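Local coordinates for transcriptional regulatory protein RcsB (Escherichia coli, PDB 5I4C) that acts as the DNA-binding response regulator of the Rcs stress-signalling system, controlling genes for capsule synthesis, biofilm formation, cell division and outer membrane proteins, at residues Val6-Asp11 with Val52-Leu57; Ile83-Met88 with Leu101-Ile106. All coordinates share one frame; numbering follows the deposited sequence.

Contact 1 (Val6-Asp11 with Val52-Leu57); sequences VIIADD and VLITDL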
# COMPACT_ATOMS: atom_id res chain seq x y z
N VAL A 6 7.64 15.82 -8.61
CA VAL A 6 6.32 15.42 -8.08
C VAL A 6 6.35 15.34 -6.58
O VAL A 6 7.37 15.04 -5.97
CB VAL A 6 5.78 14.10 -8.77
CG1 VAL A 6 5.97 14.10 -10.31
CG2 VAL A 6 6.42 12.85 -8.21
N ILE A 7 5.20 15.64 -5.95
CA ILE A 7 4.98 15.43 -4.52
C ILE A 7 3.96 14.32 -4.42
O ILE A 7 3.03 14.29 -5.25
CB ILE A 7 4.42 16.71 -3.87
CG1 ILE A 7 5.45 17.82 -3.92
CG2 ILE A 7 3.94 16.46 -2.47
CD1 ILE A 7 4.94 19.09 -3.31
N ILE A 8 4.10 13.45 -3.45
CA ILE A 8 3.16 12.38 -3.29
C ILE A 8 2.55 12.51 -1.90
O ILE A 8 3.28 12.75 -0.91
CB ILE A 8 3.78 11.00 -3.57
CG1 ILE A 8 4.92 10.64 -2.64
CG2 ILE A 8 4.40 10.95 -4.97
CD1 ILE A 8 5.51 9.23 -2.90
N ALA A 9 1.23 12.37 -1.82
CA ALA A 9 0.56 12.57 -0.56
C ALA A 9 -0.50 11.52 -0.32
O ALA A 9 -1.37 11.28 -1.18
CB ALA A 9 -0.03 13.97 -0.49
N ASP A 10 -0.34 10.80 0.79
CA ASP A 10 -1.28 9.74 1.19
C ASP A 10 -1.05 9.45 2.64
O ASP A 10 0.10 9.47 3.08
CB ASP A 10 -1.06 8.46 0.40
CG ASP A 10 -2.28 7.48 0.52
OD1 ASP A 10 -3.21 7.55 -0.27
OD2 ASP A 10 -2.33 6.64 1.38
N ASP A 11 -2.09 9.12 3.36
CA ASP A 11 -1.85 8.86 4.80
C ASP A 11 -1.44 7.41 5.08
O ASP A 11 -1.43 7.03 6.22
CB ASP A 11 -3.00 9.35 5.69
CG ASP A 11 -4.29 8.63 5.42
OD1 ASP A 11 -4.49 8.22 4.24
OD2 ASP A 11 -5.10 8.51 6.38
N VAL A 52 3.71 18.56 -10.19
CA VAL A 52 2.55 17.73 -10.11
C VAL A 52 2.41 17.31 -8.65
O VAL A 52 3.39 16.93 -8.02
CB VAL A 52 2.72 16.42 -10.94
CG1 VAL A 52 1.42 15.61 -10.96
CG2 VAL A 52 3.01 16.79 -12.35
N LEU A 53 1.21 17.42 -8.17
CA LEU A 53 0.83 16.80 -6.91
C LEU A 53 0.02 15.54 -7.15
O LEU A 53 -1.01 15.60 -7.84
CB LEU A 53 0.00 17.77 -6.11
CG LEU A 53 -0.57 17.13 -4.83
CD1 LEU A 53 0.41 16.63 -3.79
CD2 LEU A 53 -1.56 18.07 -4.27
N ILE A 54 0.48 14.43 -6.57
CA ILE A 54 -0.20 13.14 -6.62
C ILE A 54 -0.78 12.87 -5.22
O ILE A 54 -0.03 12.62 -4.28
CB ILE A 54 0.75 12.03 -7.05
CG1 ILE A 54 1.40 12.41 -8.38
CG2 ILE A 54 0.02 10.70 -7.16
CD1 ILE A 54 2.59 11.55 -8.74
N THR A 55 -2.08 12.91 -5.11
CA THR A 55 -2.66 12.99 -3.81
C THR A 55 -3.94 12.13 -3.62
O THR A 55 -4.81 12.04 -4.49
CB THR A 55 -2.97 14.46 -3.38
OG1 THR A 55 -3.34 14.50 -1.99
CG2 THR A 55 -4.19 15.07 -4.19
N ASP A 56 -4.01 11.48 -2.47
CA ASP A 56 -5.24 10.90 -1.95
C ASP A 56 -6.22 12.03 -1.52
O ASP A 56 -5.78 13.14 -1.21
CB ASP A 56 -4.92 10.06 -0.74
CG ASP A 56 -6.07 9.18 -0.32
OD1 ASP A 56 -6.49 8.30 -1.08
OD2 ASP A 56 -6.55 9.39 0.77
N LEU A 57 -7.51 11.78 -1.55
CA LEU A 57 -8.49 12.76 -1.10
C LEU A 57 -9.00 12.58 0.34
O LEU A 57 -9.85 13.35 0.75
CB LEU A 57 -9.66 12.73 -2.04
CG LEU A 57 -9.40 13.21 -3.49
CD1 LEU A 57 -10.70 13.11 -4.25
CD2 LEU A 57 -8.87 14.63 -3.52
O HOH W 1 -6.74 7.79 2.57
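Val6 to Ala9 pair in parallel with Val52 to Thr55, one residue opposite one residue. Four backbone hydrogen bonds join the strands. Ile7 N donates to Val52 O and Ile7 O accepts from Ile54 N. Ala9 N then donates to Ile54 O, and Ala9 O accepts from Asp56 N at 2.9 Å.

Apolar contacts line both faces. On the face of Val6 and Ile8, Ile54 makes contacts with both, and Val52 CB adds one to Val6 CG1. Ile54 CD1 lies 4.1 Å from Val6 CG2 and 4.2 Å from Ile8 CG2. On the other face Leu53 CD1, placed by chi2 (62°), reaches Ile7 CG2 at 3.8 Å. Farther along this face, Thr55 OG1 lies 3.7 Å from Ala9 CB and bonds to Asp56 O.

The acidic groups of Asp10, Asp11 and Asp56 gather just past the paired residues. Asp10 OD1 lies 3.1 Å from Asp56 CB, and the two carboxylate planes are 62° apart. Their OD1 atoms are 3.5 Å apart, and both form salt bridges with Lys109 NZ, which should ease the repulsion. Backbone N-H groups of His12 and Ser58 hold Asp10 OD2 and Asp56 OD2. A water donates to Asp11 OD1; its very short approach to Asp56 OD2 is doubtful.

Asp56 is the predicted phosphorylation site, unmodified here. This acidic cluster at the C-terminal ends of the parallel strands is characteristic of CheY-like receiver domains.

Contact 2 (Ile83-Met88 with Leu101-Ile106); sequences IIVLTM and LDIEGI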
# COMPACT_ATOMS: atom_id res chain seq x y z
N ILE A 83 -2.56 18.31 -10.78
CA ILE A 83 -2.97 17.42 -9.73
C ILE A 83 -3.46 16.10 -10.31
O ILE A 83 -4.28 16.09 -11.25
CB ILE A 83 -4.10 18.02 -8.95
CG1 ILE A 83 -3.67 19.30 -8.30
CG2 ILE A 83 -4.60 17.03 -7.88
CD1 ILE A 83 -4.88 20.04 -7.78
N ILE A 84 -2.87 15.03 -9.82
CA ILE A 84 -3.38 13.68 -9.98
C ILE A 84 -3.95 13.20 -8.68
O ILE A 84 -3.23 13.12 -7.65
CB ILE A 84 -2.32 12.70 -10.47
CG1 ILE A 84 -1.83 13.12 -11.85
CG2 ILE A 84 -2.90 11.27 -10.54
CD1 ILE A 84 -0.62 12.33 -12.33
N VAL A 85 -5.24 12.84 -8.73
CA VAL A 85 -5.95 12.25 -7.61
C VAL A 85 -5.79 10.72 -7.62
O VAL A 85 -6.01 10.12 -8.63
CB VAL A 85 -7.42 12.68 -7.58
CG1 VAL A 85 -8.26 11.88 -6.60
CG2 VAL A 85 -7.45 14.16 -7.18
N LEU A 86 -5.48 10.15 -6.46
CA LEU A 86 -5.47 8.71 -6.20
C LEU A 86 -6.79 8.33 -5.58
O LEU A 86 -7.18 8.91 -4.55
CB LEU A 86 -4.36 8.37 -5.16
CG LEU A 86 -2.92 8.68 -5.56
CD1 LEU A 86 -1.95 8.42 -4.39
CD2 LEU A 86 -2.57 7.87 -6.80
N THR A 87 -7.50 7.39 -6.19
CA THR A 87 -8.81 7.10 -5.73
C THR A 87 -8.96 5.63 -5.35
O THR A 87 -8.41 4.73 -5.97
CB THR A 87 -9.87 7.60 -6.72
OG1 THR A 87 -11.11 7.49 -6.07
CG2 THR A 87 -9.87 6.85 -7.98
N MET A 88 -9.72 5.39 -4.31
CA MET A 88 -9.83 4.00 -3.83
C MET A 88 -10.84 3.27 -4.68
O MET A 88 -10.91 2.06 -4.62
CB MET A 88 -10.15 3.90 -2.32
CG MET A 88 -9.28 2.86 -1.54
SD MET A 88 -8.21 1.65 -2.45
CE MET A 88 -9.19 0.12 -2.38
N LEU A 101 -13.46 20.16 -11.42
CA LEU A 101 -12.54 21.18 -10.91
C LEU A 101 -11.32 21.31 -11.84
O LEU A 101 -10.45 22.15 -11.62
CB LEU A 101 -12.15 20.88 -9.43
CG LEU A 101 -13.30 20.89 -8.39
CD1 LEU A 101 -12.80 20.55 -6.99
CD2 LEU A 101 -14.03 22.23 -8.38
N ASP A 102 -11.26 20.49 -12.87
CA ASP A 102 -10.24 20.65 -13.92
C ASP A 102 -8.88 20.19 -13.38
O ASP A 102 -7.83 20.77 -13.60
CB ASP A 102 -10.21 22.09 -14.53
CG ASP A 102 -9.46 22.14 -15.90
OD1 ASP A 102 -9.66 21.26 -16.76
OD2 ASP A 102 -8.61 23.03 -16.10
N ILE A 103 -8.91 19.05 -12.73
CA ILE A 103 -7.66 18.39 -12.39
C ILE A 103 -7.14 17.61 -13.59
O ILE A 103 -7.83 17.38 -14.57
CB ILE A 103 -7.82 17.56 -11.12
CG1 ILE A 103 -8.91 16.52 -11.23
CG2 ILE A 103 -8.14 18.48 -9.94
CD1 ILE A 103 -8.42 15.23 -10.75
N GLU A 104 -5.89 17.19 -13.52
CA GLU A 104 -5.24 16.61 -14.65
C GLU A 104 -5.34 15.09 -14.72
O GLU A 104 -5.25 14.50 -15.80
CB GLU A 104 -3.79 17.06 -14.70
CG GLU A 104 -3.63 18.48 -15.16
CD GLU A 104 -4.01 19.52 -14.10
OE1 GLU A 104 -4.16 19.22 -12.89
OE2 GLU A 104 -4.21 20.66 -14.50
N GLY A 105 -5.54 14.42 -13.60
CA GLY A 105 -5.50 12.99 -13.66
C GLY A 105 -6.18 12.38 -12.51
O GLY A 105 -6.31 13.03 -11.43
N ILE A 106 -6.68 11.17 -12.76
CA ILE A 106 -7.25 10.31 -11.73
C ILE A 106 -6.68 8.93 -11.94
O ILE A 106 -6.71 8.42 -13.03
CB ILE A 106 -8.82 10.24 -11.76
CG1 ILE A 106 -9.42 11.61 -11.46
CG2 ILE A 106 -9.28 9.25 -10.70
CD1 ILE A 106 -10.87 11.71 -11.79
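Ile83 and Glu104 meet at the start of the pairing between strands 82-87 and 105-108. With helix 92-99 these strands form a right-handed beta-alpha-beta crossover of the receiver fold. Glu104 OE1 accepts Ile83 N at 2.8 Å, from above the carboxylate plane (37° out of it). A bend at chi2 (75°) turns CD back toward the strand. Ile83 O in turn takes Glu104 N at 3.0 Å and, more weakly, Gly105 N. Ile83 is thus gripped by side chain and backbone of one residue. Val85 N continues the pairing to Gly105 O.

Around these bonds lie apolar contacts. Ile103 CD1 reaches Val85 CG2 at 3.9 Å, the two side chains crossing at about a right angle. Helix 92-99 packs on this side through Val98, which touches both Ile103 and Ile106. Ile84 lies on the opposite face, against Leu120 and Leu123 of helix 112-124. Gly105 has no side chain, and Ile84 CG1 sits 4.1 Å from its CA.

Thr87 closes the contact. Its OG1 is anti to the backbone N (chi1 -169°) and bonds to Asn89 O, while its CG2 meets Ile106 CG2 at 3.7 Å.

How the contacts relate
Contacts 1 and 2 belong to one five-stranded parallel sheet, and their centres are about 10 Å apart. Strands 52-56 and 82-87 are the neighbours that connect them. Ile84 N lies 2.8 Å from Leu53 O, and Ile84 O lies 2.8 Å from Thr55 N; both are probable hydrogen bonds. Beyond them Leu57 CG packs on Val85 CG1 at 3.6 Å. Contact 1 supplies Asp56 and the acidic pocket. The strand 105-108 of contact 2 leads to Lys109, which bridges Asp10 and Asp56. Thr87 OG1 is 6.8 Å from Asp56 OD1, consistent with the unphosphorylated state; in related receivers the equivalent hydroxyl moves toward the phosphoryl group on activation.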